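Local coordinates for inactive glucansucrase (Lactobacillus reuteri, PDB 5JBD), which belongs to glycosyl hydrolase family 70, as a glucansucrase-type protein in inactive form, built round a TIM barrel and holding a calcium ion, at residues 351-356 against 539-544; 357-362 against 443-448; 46-51 against 868-873; 39-44 against 873-878; 258-263 against 301-306. All blocks are in the same frame, centred on the assembly; numbering follows the deposited sequence.

Interaction 1: residues 351-356 against 539-544; sequences NVLGRA and VLVGND. With ACT (acetate ion), chain E.
Val352 and Leu353, near the C-terminal end of helix 343-354, meet Val541 in strand 537-542 and Asn543 just after it in a buried contact that joins one straight hydrogen bond to a small apolar patch. The amide ND2 of Asn543 donates to Val352 O over 2.9 Å, with an N-H...O angle of 175° and the acceptor almost in the amide plane. CG of Asn543 takes the crowded position between backbone N and carbonyl carbon (chi1 73°), which turns the short amide to the helix; Asp360 O takes a second, weak bond from the same ND2. Asparagine suits this spot because it can donate to a buried carbonyl without bringing in a charge. Beside it, Leu353 CD2 packs across Val541 CG1 at 3.6 Å and passes Asn543 CB at 4.0 Å, the side chains crossing at about a right angle. Away from the strand, Arg355 NE donates to OXT of an acetate ion at 3.3 Å, in the guanidinium plane, while Asn351 ND2 lies above one guanidinium face, toward its rim. Packing a barrel helix against an antiparallel sheet is characteristic of the border between the TIM barrel and the antiparallel beta domain (domain C) of this family.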
# COMPACT_ATOMS: atom_id res chain seq x y z
N ASN A 351 -14.73 16.85 -6.01
CA ASN A 351 -15.21 18.10 -5.44
C ASN A 351 -16.27 18.76 -6.33
O ASN A 351 -17.14 19.45 -5.82
CB ASN A 351 -14.08 19.12 -5.17
CG ASN A 351 -13.05 18.65 -4.14
OD1 ASN A 351 -11.92 19.21 -4.02
ND2 ASN A 351 -13.41 17.67 -3.39
N VAL A 352 -16.20 18.55 -7.65
CA VAL A 352 -17.13 19.20 -8.60
C VAL A 352 -18.38 18.36 -8.84
O VAL A 352 -19.49 18.91 -8.85
CB VAL A 352 -16.45 19.50 -9.95
CG1 VAL A 352 -17.43 20.00 -11.01
CG2 VAL A 352 -15.34 20.52 -9.77
N LEU A 353 -18.20 17.06 -9.04
CA LEU A 353 -19.28 16.16 -9.44
C LEU A 353 -19.77 15.20 -8.35
O LEU A 353 -20.92 14.80 -8.35
CB LEU A 353 -18.84 15.35 -10.66
CG LEU A 353 -18.53 16.13 -11.93
CD1 LEU A 353 -17.89 15.25 -12.99
CD2 LEU A 353 -19.78 16.79 -12.48
N GLY A 354 -18.88 14.82 -7.43
CA GLY A 354 -19.14 13.73 -6.50
C GLY A 354 -19.77 14.03 -5.15
O GLY A 354 -20.31 13.11 -4.51
N ARG A 355 -19.70 15.27 -4.69
CA ARG A 355 -20.29 15.64 -3.40
C ARG A 355 -21.82 15.70 -3.49
O ARG A 355 -22.38 15.90 -4.58
CB ARG A 355 -19.78 16.99 -2.94
CG ARG A 355 -18.35 17.05 -2.47
CD ARG A 355 -17.98 18.49 -2.15
NE ARG A 355 -16.73 18.57 -1.42
CZ ARG A 355 -15.78 19.51 -1.56
NH1 ARG A 355 -15.91 20.52 -2.42
NH2 ARG A 355 -14.67 19.40 -0.82
N ALA A 356 -22.47 15.55 -2.34
CA ALA A 356 -23.92 15.82 -2.22
C ALA A 356 -24.21 17.33 -2.27
O ALA A 356 -25.09 17.78 -3.00
CB ALA A 356 -24.46 15.24 -0.93
N VAL A 539 -18.85 15.63 -24.97
CA VAL A 539 -19.30 15.22 -23.65
C VAL A 539 -19.90 16.45 -22.93
O VAL A 539 -19.22 17.45 -22.74
CB VAL A 539 -18.13 14.65 -22.84
CG1 VAL A 539 -18.53 14.37 -21.40
CG2 VAL A 539 -17.62 13.38 -23.51
N LEU A 540 -21.16 16.35 -22.54
CA LEU A 540 -21.89 17.42 -21.85
C LEU A 540 -22.10 17.00 -20.41
O LEU A 540 -22.74 15.99 -20.15
CB LEU A 540 -23.24 17.68 -22.51
CG LEU A 540 -23.27 18.71 -23.64
CD1 LEU A 540 -22.22 18.41 -24.70
CD2 LEU A 540 -24.66 18.78 -24.26
N VAL A 541 -21.58 17.80 -19.47
CA VAL A 541 -21.69 17.50 -18.06
C VAL A 541 -22.12 18.73 -17.27
O VAL A 541 -21.47 19.78 -17.36
CB VAL A 541 -20.34 16.99 -17.52
CG1 VAL A 541 -20.40 16.80 -16.01
CG2 VAL A 541 -19.97 15.70 -18.22
N GLY A 542 -23.19 18.57 -16.49
CA GLY A 542 -23.68 19.60 -15.54
C GLY A 542 -23.77 19.05 -14.13
O GLY A 542 -23.98 17.85 -13.96
N ASN A 543 -23.55 19.91 -13.13
CA ASN A 543 -23.56 19.47 -11.72
C ASN A 543 -24.63 20.18 -10.87
O ASN A 543 -24.52 20.22 -9.64
CB ASN A 543 -22.16 19.63 -11.09
CG ASN A 543 -21.78 21.08 -10.82
OD1 ASN A 543 -22.40 22.01 -11.32
ND2 ASN A 543 -20.75 21.27 -10.00
N ASP A 544 -25.64 20.74 -11.52
CA ASP A 544 -26.78 21.38 -10.82
C ASP A 544 -28.05 20.61 -11.17
O ASP A 544 -28.55 20.69 -12.29
CB ASP A 544 -26.89 22.87 -11.20
CG ASP A 544 -28.15 23.54 -10.64
OD1 ASP A 544 -28.82 23.00 -9.74
OD2 ASP A 544 -28.48 24.64 -11.12
C ACT E . -15.39 16.52 1.90
O ACT E . -14.57 17.41 2.20
OXT ACT E . -15.69 16.28 0.71
CH3 ACT E . -16.03 15.72 3.00

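Interaction 2: residues 357-362 against 443-448; sequences NNRDNI and QYNVPA
Arg359 reaches from the loop after helix 343-354 to Tyr444 and Asn445, where the chain enters helix 446-455 of the TIM-barrel domain. In the first shell NH2 is the touching atom: it stands 3.4 Å from Tyr444 CD2, which lies at the edge of the guanidinium, and the guanidinium and ring planes are inclined by 61°. Asn445 comes from another side, its ND2 above one guanidinium face and toward the rim, 4.1 Å from Arg359 NH1. No hydrogen bond joins the two segments, so the flat groups meet by packing. An extended chain from CG to NE carries the cation to its place, and polar partners around it fix its rotation: NE donates to Arg355 O, NH1 to Asn543 O and NH2 to Ser610 OG. Arginine suits a site with acceptors in several directions, since its N-H groups fan out in one plane. The partners are held too, as Tyr444 OH bonds to Lys439 O and thereby fixes the far end of its ring. Asn445, at the N-cap position, has left-handed backbone angles that asparagine tolerates well, but its side chain does no capping. Instead its amide spans two other elements, with OD1 accepting from Ser610 N and ND2 donating to Leu353 O.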
# COMPACT_ATOMS: atom_id res chain seq x y z
N ASN A 357 -23.45 18.08 -1.48
CA ASN A 357 -23.60 19.53 -1.30
C ASN A 357 -22.24 20.23 -1.45
O ASN A 357 -21.20 19.56 -1.43
CB ASN A 357 -24.11 19.81 0.11
CG ASN A 357 -25.48 19.23 0.36
OD1 ASN A 357 -25.80 18.91 1.50
ND2 ASN A 357 -26.28 19.05 -0.69
N ASN A 358 -22.26 21.56 -1.56
CA ASN A 358 -21.02 22.36 -1.62
C ASN A 358 -20.11 21.88 -2.75
O ASN A 358 -18.91 21.70 -2.56
CB ASN A 358 -20.26 22.31 -0.27
CG ASN A 358 -21.03 23.01 0.85
OD1 ASN A 358 -21.41 24.18 0.74
ND2 ASN A 358 -21.26 22.28 1.94
N ARG A 359 -20.71 21.64 -3.92
CA ARG A 359 -19.94 21.27 -5.12
C ARG A 359 -19.15 22.47 -5.63
O ARG A 359 -19.70 23.57 -5.70
CB ARG A 359 -20.85 20.78 -6.24
CG ARG A 359 -21.46 19.43 -5.93
CD ARG A 359 -22.45 18.99 -6.99
NE ARG A 359 -23.07 17.73 -6.58
CZ ARG A 359 -24.18 17.19 -7.09
NH1 ARG A 359 -24.83 17.75 -8.10
NH2 ARG A 359 -24.62 16.04 -6.58
N ASP A 360 -17.88 22.26 -5.97
CA ASP A 360 -17.09 23.28 -6.64
C ASP A 360 -17.64 23.52 -8.04
O ASP A 360 -18.40 22.69 -8.57
CB ASP A 360 -15.62 22.88 -6.73
CG ASP A 360 -14.92 22.82 -5.36
OD1 ASP A 360 -15.51 23.11 -4.30
OD2 ASP A 360 -13.71 22.49 -5.37
N ASN A 361 -17.31 24.67 -8.62
CA ASN A 361 -17.86 25.05 -9.91
C ASN A 361 -17.41 24.10 -11.03
O ASN A 361 -16.28 23.61 -11.03
CB ASN A 361 -17.46 26.48 -10.27
CG ASN A 361 -18.18 26.99 -11.49
OD1 ASN A 361 -17.64 26.98 -12.60
ND2 ASN A 361 -19.44 27.38 -11.30
N ILE A 362 -18.32 23.86 -11.97
CA ILE A 362 -18.07 23.02 -13.14
C ILE A 362 -16.77 23.39 -13.90
O ILE A 362 -16.07 22.52 -14.43
CB ILE A 362 -19.30 23.05 -14.10
CG1 ILE A 362 -19.36 21.79 -14.98
CG2 ILE A 362 -19.32 24.32 -14.95
CD1 ILE A 362 -19.75 20.52 -14.23
N GLN A 443 -20.16 8.21 -4.03
CA GLN A 443 -19.98 9.32 -4.97
C GLN A 443 -21.20 9.56 -5.84
O GLN A 443 -21.79 8.62 -6.35
CB GLN A 443 -18.78 9.05 -5.88
CG GLN A 443 -17.45 9.23 -5.18
CD GLN A 443 -17.14 10.68 -4.98
OE1 GLN A 443 -17.16 11.20 -3.86
NE2 GLN A 443 -16.85 11.36 -6.06
N TYR A 444 -21.55 10.83 -6.02
CA TYR A 444 -22.52 11.24 -7.04
C TYR A 444 -21.85 11.27 -8.42
O TYR A 444 -20.63 11.39 -8.53
CB TYR A 444 -23.07 12.62 -6.71
CG TYR A 444 -24.05 12.67 -5.55
CD1 TYR A 444 -23.62 12.51 -4.23
CD2 TYR A 444 -25.40 12.88 -5.77
CE1 TYR A 444 -24.52 12.53 -3.17
CE2 TYR A 444 -26.31 12.92 -4.72
CZ TYR A 444 -25.86 12.74 -3.42
OH TYR A 444 -26.78 12.78 -2.38
N ASN A 445 -22.67 11.16 -9.46
CA ASN A 445 -22.24 11.37 -10.84
C ASN A 445 -21.07 10.51 -11.31
O ASN A 445 -20.17 11.01 -12.01
CB ASN A 445 -21.90 12.87 -11.06
CG ASN A 445 -23.14 13.75 -11.18
OD1 ASN A 445 -24.02 13.55 -12.04
ND2 ASN A 445 -23.18 14.78 -10.35
N VAL A 446 -21.06 9.23 -10.95
CA VAL A 446 -19.96 8.35 -11.35
C VAL A 446 -19.84 8.25 -12.89
O VAL A 446 -18.72 8.37 -13.43
CB VAL A 446 -20.02 6.97 -10.65
CG1 VAL A 446 -18.95 6.02 -11.20
CG2 VAL A 446 -19.81 7.15 -9.15
N PRO A 447 -20.96 8.06 -13.60
CA PRO A 447 -20.88 8.03 -15.06
C PRO A 447 -20.27 9.29 -15.69
O PRO A 447 -19.41 9.18 -16.57
CB PRO A 447 -22.33 7.85 -15.50
CG PRO A 447 -22.95 7.09 -14.38
CD PRO A 447 -22.31 7.68 -13.14
N ALA A 448 -20.65 10.46 -15.20
CA ALA A 448 -20.08 11.72 -15.71
C ALA A 448 -18.59 11.86 -15.36
O ALA A 448 -17.81 12.39 -16.17
CB ALA A 448 -20.89 12.93 -15.22

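Interaction 3: residues 46-51 against 868-873; sequences INNIDG and GDNKAF
Asn870 sets its side-chain amide against the bend at Asp50 and Gly51, joining loops from the two ends of the chain, as expected of a family 70 protein whose chain runs out and back in a U-shaped path. The bend is an Asx motif built on Asn48. On the tight side, Asn870 OD1 lies 3.3 Å from Gly51 N, but the angle is too poor for a hydrogen bond, and it is 3.6 Å from Asn48 OD1. Gly51 suits this spot twice over: its backbone angles would jam a beta carbon against the preceding carbonyl, and Asn870 CB would crowd it as well. The other side is looser. Asn870 ND2 has only wider contacts, the nearest to Asp50 C at 3.8 Å, Asp50 turns its carboxylate to Ala761 N, and Asp869 and Lys871, on either side of Asn870 in the chain, are exposed. Asn48 works at both ends of its amide: ND2 bonds to Ile46 O and to Ser43 OG, while Asn48 OD1 accepts from Gly51 N at 3.1 Å, in the carbonyl plane and on a lone pair.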
# COMPACT_ATOMS: atom_id res chain seq x y z
N ILE A 46 18.98 -20.39 27.89
CA ILE A 46 18.47 -19.03 28.08
C ILE A 46 18.06 -18.42 26.73
O ILE A 46 18.92 -18.17 25.89
CB ILE A 46 19.51 -18.11 28.78
CG1 ILE A 46 20.02 -18.70 30.11
CG2 ILE A 46 18.92 -16.72 29.01
CD1 ILE A 46 21.18 -17.93 30.71
N ASN A 47 16.77 -18.18 26.52
CA ASN A 47 16.31 -17.43 25.33
C ASN A 47 16.99 -16.05 25.35
O ASN A 47 17.08 -15.41 26.41
CB ASN A 47 14.78 -17.23 25.29
CG ASN A 47 13.97 -18.49 24.91
OD1 ASN A 47 12.74 -18.53 25.15
ND2 ASN A 47 14.61 -19.52 24.34
N ASN A 48 17.47 -15.61 24.20
CA ASN A 48 18.02 -14.28 24.07
C ASN A 48 17.88 -13.78 22.63
O ASN A 48 17.66 -14.56 21.70
CB ASN A 48 19.48 -14.27 24.51
CG ASN A 48 20.37 -15.02 23.55
OD1 ASN A 48 21.03 -14.42 22.70
ND2 ASN A 48 20.32 -16.34 23.61
N ILE A 49 18.02 -12.48 22.47
CA ILE A 49 17.85 -11.79 21.18
C ILE A 49 19.11 -10.97 20.98
O ILE A 49 19.30 -9.97 21.65
CB ILE A 49 16.58 -10.91 21.17
CG1 ILE A 49 15.34 -11.75 21.53
CG2 ILE A 49 16.40 -10.27 19.79
CD1 ILE A 49 14.06 -10.96 21.70
N ASP A 50 19.99 -11.45 20.11
CA ASP A 50 21.34 -10.89 19.94
C ASP A 50 22.08 -10.62 21.26
O ASP A 50 22.73 -9.59 21.43
CB ASP A 50 21.24 -9.60 19.10
CG ASP A 50 20.57 -9.82 17.76
OD1 ASP A 50 21.13 -10.58 16.94
OD2 ASP A 50 19.49 -9.26 17.52
N GLY A 51 21.97 -11.55 22.21
CA GLY A 51 22.62 -11.44 23.54
C GLY A 51 21.75 -10.85 24.65
O GLY A 51 22.00 -11.09 25.83
N GLY A 868 28.24 -17.82 21.69
CA GLY A 868 28.24 -17.85 20.22
C GLY A 868 28.82 -16.57 19.62
O GLY A 868 29.88 -16.12 20.05
N ASP A 869 28.08 -15.97 18.69
CA ASP A 869 28.48 -14.73 18.00
C ASP A 869 28.21 -13.43 18.78
O ASP A 869 28.52 -12.35 18.28
CB ASP A 869 27.75 -14.62 16.65
CG ASP A 869 28.03 -15.78 15.72
OD1 ASP A 869 29.11 -16.39 15.82
OD2 ASP A 869 27.16 -16.06 14.87
N ASN A 870 27.64 -13.52 19.97
CA ASN A 870 27.28 -12.33 20.74
C ASN A 870 28.40 -12.04 21.75
O ASN A 870 28.51 -12.69 22.79
CB ASN A 870 25.92 -12.56 21.43
CG ASN A 870 24.81 -12.90 20.45
OD1 ASN A 870 23.94 -13.69 20.76
ND2 ASN A 870 24.85 -12.33 19.25
N LYS A 871 29.22 -11.04 21.43
CA LYS A 871 30.44 -10.74 22.17
C LYS A 871 30.58 -9.27 22.57
O LYS A 871 31.67 -8.82 22.92
CB LYS A 871 31.66 -11.17 21.34
CG LYS A 871 31.68 -12.64 20.92
CD LYS A 871 33.00 -12.99 20.23
CE LYS A 871 33.04 -14.43 19.73
NZ LYS A 871 33.28 -15.42 20.82
N ALA A 872 29.49 -8.52 22.56
CA ALA A 872 29.55 -7.08 22.83
C ALA A 872 29.95 -6.74 24.27
O ALA A 872 30.57 -5.72 24.51
CB ALA A 872 28.22 -6.42 22.48
N PHE A 873 29.56 -7.59 25.21
CA PHE A 873 29.85 -7.43 26.64
C PHE A 873 30.15 -8.79 27.26
O PHE A 873 29.79 -9.81 26.68
CB PHE A 873 28.64 -6.83 27.38
CG PHE A 873 28.21 -5.49 26.84
CD1 PHE A 873 28.81 -4.31 27.28
CD2 PHE A 873 27.20 -5.41 25.88
CE1 PHE A 873 28.43 -3.08 26.77
CE2 PHE A 873 26.81 -4.18 25.37
CZ PHE A 873 27.42 -3.01 25.82

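Interaction 4: residues 39-44 against 873-878; sequences FAQDSS and FNTLLP
Gln41 is the residue of loop 39-44 that touches Thr875 and Leu877, and the chain leads up to it through Phe39, whose ring makes a cation-pi contact with Arg60, and Ala40, whose O takes a weak bond from Asp42 N. Gln41 then stretches out beyond CG and brings its amide up to the other segment. OE1 rests 3.5 Å from the methyl CG2 of Thr875, the side chains crossing obliquely, while NE2 passes Leu877 CD1 at 3.9 Å, the two side chains running past one another in opposing senses. The meeting is van der Waals packing without a hydrogen bond across the segments. Thr875 OG1, beside its backbone N (chi1 -68°), accepts from Asn866 N, and the methyl is the branch that meets Gln41. A long glutamine suits this exposed place, since its amide can reach across to the methyl groups of Thr875 and Leu877. Here the N-terminal stretch lies along the last modelled part of the chain, consistent with the out-and-back path of family 70 proteins. At Asp42 comes an Asx turn: OD1 accepts from Ser44 N at 2.9 Å, on the anti side of the carboxylate. Ser43 follows, its OG bonded to Asn48 ND2, and Ser44 completes the turn with its backbone N.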
# COMPACT_ATOMS: atom_id res chain seq x y z
N PHE A 39 20.41 -23.21 33.97
CA PHE A 39 21.06 -24.51 33.85
C PHE A 39 22.46 -24.35 33.23
O PHE A 39 23.40 -25.00 33.64
CB PHE A 39 20.21 -25.49 33.02
CG PHE A 39 20.90 -26.79 32.72
CD1 PHE A 39 20.97 -27.79 33.68
CD2 PHE A 39 21.47 -27.02 31.46
CE1 PHE A 39 21.60 -28.99 33.40
CE2 PHE A 39 22.10 -28.22 31.19
CZ PHE A 39 22.16 -29.21 32.15
N ALA A 40 22.55 -23.47 32.24
CA ALA A 40 23.80 -23.14 31.55
C ALA A 40 23.75 -21.70 31.05
O ALA A 40 22.66 -21.17 30.79
CB ALA A 40 24.03 -24.09 30.38
N GLN A 41 24.91 -21.07 30.91
CA GLN A 41 24.98 -19.69 30.44
C GLN A 41 25.20 -19.63 28.93
O GLN A 41 26.22 -19.12 28.44
CB GLN A 41 26.06 -18.92 31.19
CG GLN A 41 25.81 -18.85 32.69
CD GLN A 41 26.55 -17.69 33.35
OE1 GLN A 41 27.56 -17.20 32.83
NE2 GLN A 41 26.04 -17.24 34.50
N ASP A 42 24.21 -20.11 28.18
CA ASP A 42 24.22 -20.02 26.71
C ASP A 42 22.79 -20.21 26.18
O ASP A 42 21.85 -20.42 26.95
CB ASP A 42 25.20 -21.05 26.11
CG ASP A 42 24.87 -22.50 26.50
OD1 ASP A 42 23.71 -22.91 26.39
OD2 ASP A 42 25.80 -23.23 26.91
N SER A 43 22.65 -20.16 24.86
CA SER A 43 21.33 -20.25 24.22
C SER A 43 20.61 -21.58 24.40
O SER A 43 19.39 -21.64 24.22
CB SER A 43 21.46 -19.90 22.74
OG SER A 43 21.93 -18.57 22.60
N SER A 44 21.34 -22.64 24.78
CA SER A 44 20.71 -23.92 25.08
C SER A 44 19.84 -23.89 26.34
O SER A 44 19.00 -24.78 26.51
CB SER A 44 21.76 -25.04 25.20
OG SER A 44 22.44 -25.00 26.45
N PHE A 873 29.56 -7.59 25.21
CA PHE A 873 29.85 -7.43 26.64
C PHE A 873 30.15 -8.79 27.26
O PHE A 873 29.79 -9.81 26.68
CB PHE A 873 28.64 -6.83 27.38
CG PHE A 873 28.21 -5.49 26.84
CD1 PHE A 873 28.81 -4.31 27.28
CD2 PHE A 873 27.20 -5.41 25.88
CE1 PHE A 873 28.43 -3.08 26.77
CE2 PHE A 873 26.81 -4.18 25.37
CZ PHE A 873 27.42 -3.01 25.82
N ASN A 874 30.78 -8.78 28.43
CA ASN A 874 30.86 -9.99 29.24
C ASN A 874 29.44 -10.36 29.69
O ASN A 874 28.57 -9.49 29.79
CB ASN A 874 31.73 -9.80 30.49
CG ASN A 874 33.16 -9.41 30.17
OD1 ASN A 874 33.72 -8.52 30.81
ND2 ASN A 874 33.76 -10.07 29.19
N THR A 875 29.23 -11.64 29.95
CA THR A 875 27.95 -12.12 30.47
C THR A 875 27.58 -11.39 31.76
O THR A 875 28.41 -11.23 32.65
CB THR A 875 27.98 -13.64 30.65
OG1 THR A 875 28.05 -14.26 29.36
CG2 THR A 875 26.74 -14.16 31.41
N LEU A 876 26.34 -10.91 31.83
CA LEU A 876 25.83 -10.19 33.00
C LEU A 876 24.34 -10.51 33.14
O LEU A 876 23.55 -10.06 32.30
CB LEU A 876 26.05 -8.68 32.82
CG LEU A 876 25.56 -7.75 33.94
CD1 LEU A 876 26.33 -8.00 35.23
CD2 LEU A 876 25.65 -6.28 33.52
N LEU A 877 23.97 -11.27 34.17
CA LEU A 877 22.59 -11.74 34.35
C LEU A 877 22.00 -11.30 35.69
O LEU A 877 22.74 -11.08 36.66
CB LEU A 877 22.51 -13.26 34.23
CG LEU A 877 22.99 -13.86 32.91
CD1 LEU A 877 22.97 -15.37 32.99
CD2 LEU A 877 22.16 -13.38 31.72
N PRO A 878 20.66 -11.19 35.76
CA PRO A 878 20.02 -10.88 37.05
C PRO A 878 20.40 -11.87 38.14
O PRO A 878 20.56 -13.07 37.88
CB PRO A 878 18.53 -10.97 36.74
CG PRO A 878 18.43 -10.69 35.28
CD PRO A 878 19.67 -11.30 34.68

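Interaction 5: residues 258-263 against 301-306; sequences WEYFLL and NDMYHT
Leu263, Met303 and Tyr304 bury the most surface where helix 249-263 meets the end of helix 291-304. One methyl of Leu263, CD1, serves both neighbours: it lies 3.9 Å from Met303 SD and, at the ring edge, 4.2 Å from Tyr304 CE2. Leu263 CB meets Tyr304 OH at 3.6 Å. A branched leucine suits a place where it must fill space between a thioether and an aromatic ring. Met303 is bent at its last torsion (chi3 71°), which swings CE to within 3.8 Å of Tyr260 CD1. Its SD stands 5.5 Å from the centroid of the Tyr260 ring and 81° off the ring normal, at the edge, making a Met-aromatic contact. The unbranched, pliable methionine can thus touch Leu263 and Tyr260 together. Met303 CB sits 3.8 Å above the centre of the Tyr304 ring, which also stacks with His316. No hydrogen bond crosses between the segments. The two helices flank the parallel barrel strands: Leu263 also touches Phe280 of strand 279-282 and Met300 of helix 291-304, while its helix neighbour Glu259 reaches Ile748 of strand 743-748.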
# COMPACT_ATOMS: atom_id res chain seq x y z
N TRP A 258 15.28 -7.49 -8.49
CA TRP A 258 13.84 -7.75 -8.34
C TRP A 258 13.06 -7.33 -9.59
O TRP A 258 12.17 -8.05 -10.07
CB TRP A 258 13.31 -6.98 -7.13
CG TRP A 258 11.95 -7.38 -6.62
CD1 TRP A 258 11.31 -8.58 -6.79
CD2 TRP A 258 11.09 -6.59 -5.79
NE1 TRP A 258 10.11 -8.57 -6.14
CE2 TRP A 258 9.95 -7.37 -5.51
CE3 TRP A 258 11.17 -5.31 -5.27
CZ2 TRP A 258 8.89 -6.89 -4.74
CZ3 TRP A 258 10.12 -4.84 -4.48
CH2 TRP A 258 9.00 -5.63 -4.22
N GLU A 259 13.39 -6.16 -10.12
CA GLU A 259 12.78 -5.66 -11.36
C GLU A 259 13.07 -6.59 -12.54
O GLU A 259 12.16 -6.95 -13.29
CB GLU A 259 13.26 -4.24 -11.65
CG GLU A 259 12.72 -3.22 -10.65
CD GLU A 259 13.60 -1.99 -10.48
OE1 GLU A 259 14.42 -1.71 -11.38
OE2 GLU A 259 13.49 -1.31 -9.43
N TYR A 260 14.33 -7.04 -12.64
CA TYR A 260 14.72 -7.97 -13.70
C TYR A 260 13.92 -9.28 -13.59
O TYR A 260 13.47 -9.82 -14.61
CB TYR A 260 16.24 -8.23 -13.67
CG TYR A 260 16.70 -9.21 -14.73
CD1 TYR A 260 16.87 -8.81 -16.05
CD2 TYR A 260 16.89 -10.55 -14.42
CE1 TYR A 260 17.25 -9.71 -17.03
CE2 TYR A 260 17.28 -11.46 -15.39
CZ TYR A 260 17.46 -11.05 -16.68
OH TYR A 260 17.85 -11.98 -17.62
N PHE A 261 13.73 -9.76 -12.37
CA PHE A 261 12.95 -10.98 -12.10
C PHE A 261 11.51 -10.85 -12.58
O PHE A 261 11.00 -11.69 -13.33
CB PHE A 261 12.99 -11.28 -10.60
CG PHE A 261 12.13 -12.43 -10.15
CD1 PHE A 261 12.56 -13.74 -10.31
CD2 PHE A 261 10.91 -12.20 -9.51
CE1 PHE A 261 11.78 -14.81 -9.86
CE2 PHE A 261 10.13 -13.26 -9.05
CZ PHE A 261 10.56 -14.57 -9.24
N LEU A 262 10.86 -9.77 -12.18
CA LEU A 262 9.46 -9.53 -12.55
C LEU A 262 9.28 -9.34 -14.06
O LEU A 262 8.32 -9.84 -14.64
CB LEU A 262 8.88 -8.36 -11.76
CG LEU A 262 8.76 -8.61 -10.25
CD1 LEU A 262 8.47 -7.31 -9.55
CD2 LEU A 262 7.70 -9.66 -9.92
N LEU A 263 10.25 -8.68 -14.70
CA LEU A 263 10.21 -8.44 -16.15
C LEU A 263 10.49 -9.70 -16.98
O LEU A 263 10.30 -9.67 -18.20
CB LEU A 263 11.19 -7.32 -16.55
CG LEU A 263 10.89 -5.89 -16.07
CD1 LEU A 263 12.14 -5.01 -16.18
CD2 LEU A 263 9.74 -5.25 -16.84
N ASN A 301 15.59 1.11 -19.85
CA ASN A 301 16.25 1.65 -21.05
C ASN A 301 17.41 0.77 -21.55
O ASN A 301 17.57 0.57 -22.76
CB ASN A 301 16.74 3.10 -20.85
CG ASN A 301 17.23 3.74 -22.14
OD1 ASN A 301 16.60 3.61 -23.19
ND2 ASN A 301 18.36 4.43 -22.07
N ASP A 302 18.21 0.25 -20.64
CA ASP A 302 19.27 -0.71 -21.01
C ASP A 302 18.71 -1.96 -21.68
O ASP A 302 19.24 -2.43 -22.70
CB ASP A 302 20.07 -1.12 -19.77
CG ASP A 302 21.03 -0.05 -19.31
OD1 ASP A 302 21.17 0.99 -20.02
OD2 ASP A 302 21.64 -0.25 -18.24
N MET A 303 17.64 -2.50 -21.10
CA MET A 303 17.05 -3.75 -21.57
C MET A 303 16.26 -3.58 -22.87
O MET A 303 16.34 -4.43 -23.76
CB MET A 303 16.12 -4.34 -20.49
CG MET A 303 16.83 -4.90 -19.25
SD MET A 303 15.66 -5.35 -17.93
CE MET A 303 14.93 -6.81 -18.69
N TYR A 304 15.50 -2.49 -22.97
CA TYR A 304 14.52 -2.31 -24.05
C TYR A 304 14.66 -1.05 -24.93
O TYR A 304 13.87 -0.88 -25.85
CB TYR A 304 13.11 -2.31 -23.42
CG TYR A 304 12.81 -3.52 -22.52
CD1 TYR A 304 12.84 -4.82 -23.02
CD2 TYR A 304 12.44 -3.35 -21.17
CE1 TYR A 304 12.54 -5.92 -22.20
CE2 TYR A 304 12.14 -4.44 -20.35
CZ TYR A 304 12.19 -5.71 -20.87
OH TYR A 304 11.87 -6.79 -20.05
N HIS A 305 15.60 -0.15 -24.63
CA HIS A 305 15.86 1.03 -25.46
C HIS A 305 14.62 1.92 -25.61
O HIS A 305 14.07 2.14 -26.70
CB HIS A 305 16.45 0.61 -26.79
CG HIS A 305 17.56 -0.36 -26.66
ND1 HIS A 305 18.79 -0.00 -26.16
CD2 HIS A 305 17.63 -1.69 -26.92
CE1 HIS A 305 19.59 -1.06 -26.15
NE2 HIS A 305 18.90 -2.09 -26.61
N THR A 306 14.20 2.42 -24.46
CA THR A 306 12.96 3.17 -24.31
C THR A 306 13.16 4.66 -24.56
O THR A 306 12.30 5.30 -25.16
CB THR A 306 12.40 2.99 -22.89
OG1 THR A 306 13.44 3.25 -21.94
CG2 THR A 306 11.91 1.57 -22.69

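Interactions 1 and 2 are buried and form one site, their centres about 3 Å apart, with Arg359 NH1 bonded to Asn543 O; interaction 1 joins helix 343-354 to the antiparallel sheet, and interaction 2 packs the following loop on the start of helix 446-455. Interaction 5 is partly buried and lies on the barrel as well, about 42 Å from interaction 1 between centres, but relies on apolar and sulfur-aromatic packing between helices rather than the side-chain-to-backbone hydrogen bond of interaction 1. Interactions 3 and 4 sit toward the surface on the opposite side of the chain's centre from 1 and 2, share Phe873 and are linked by Asn48 and Ser43. Both pair N-terminal with C-terminal loops, through amide packing, a local Asx motif and an Asx turn.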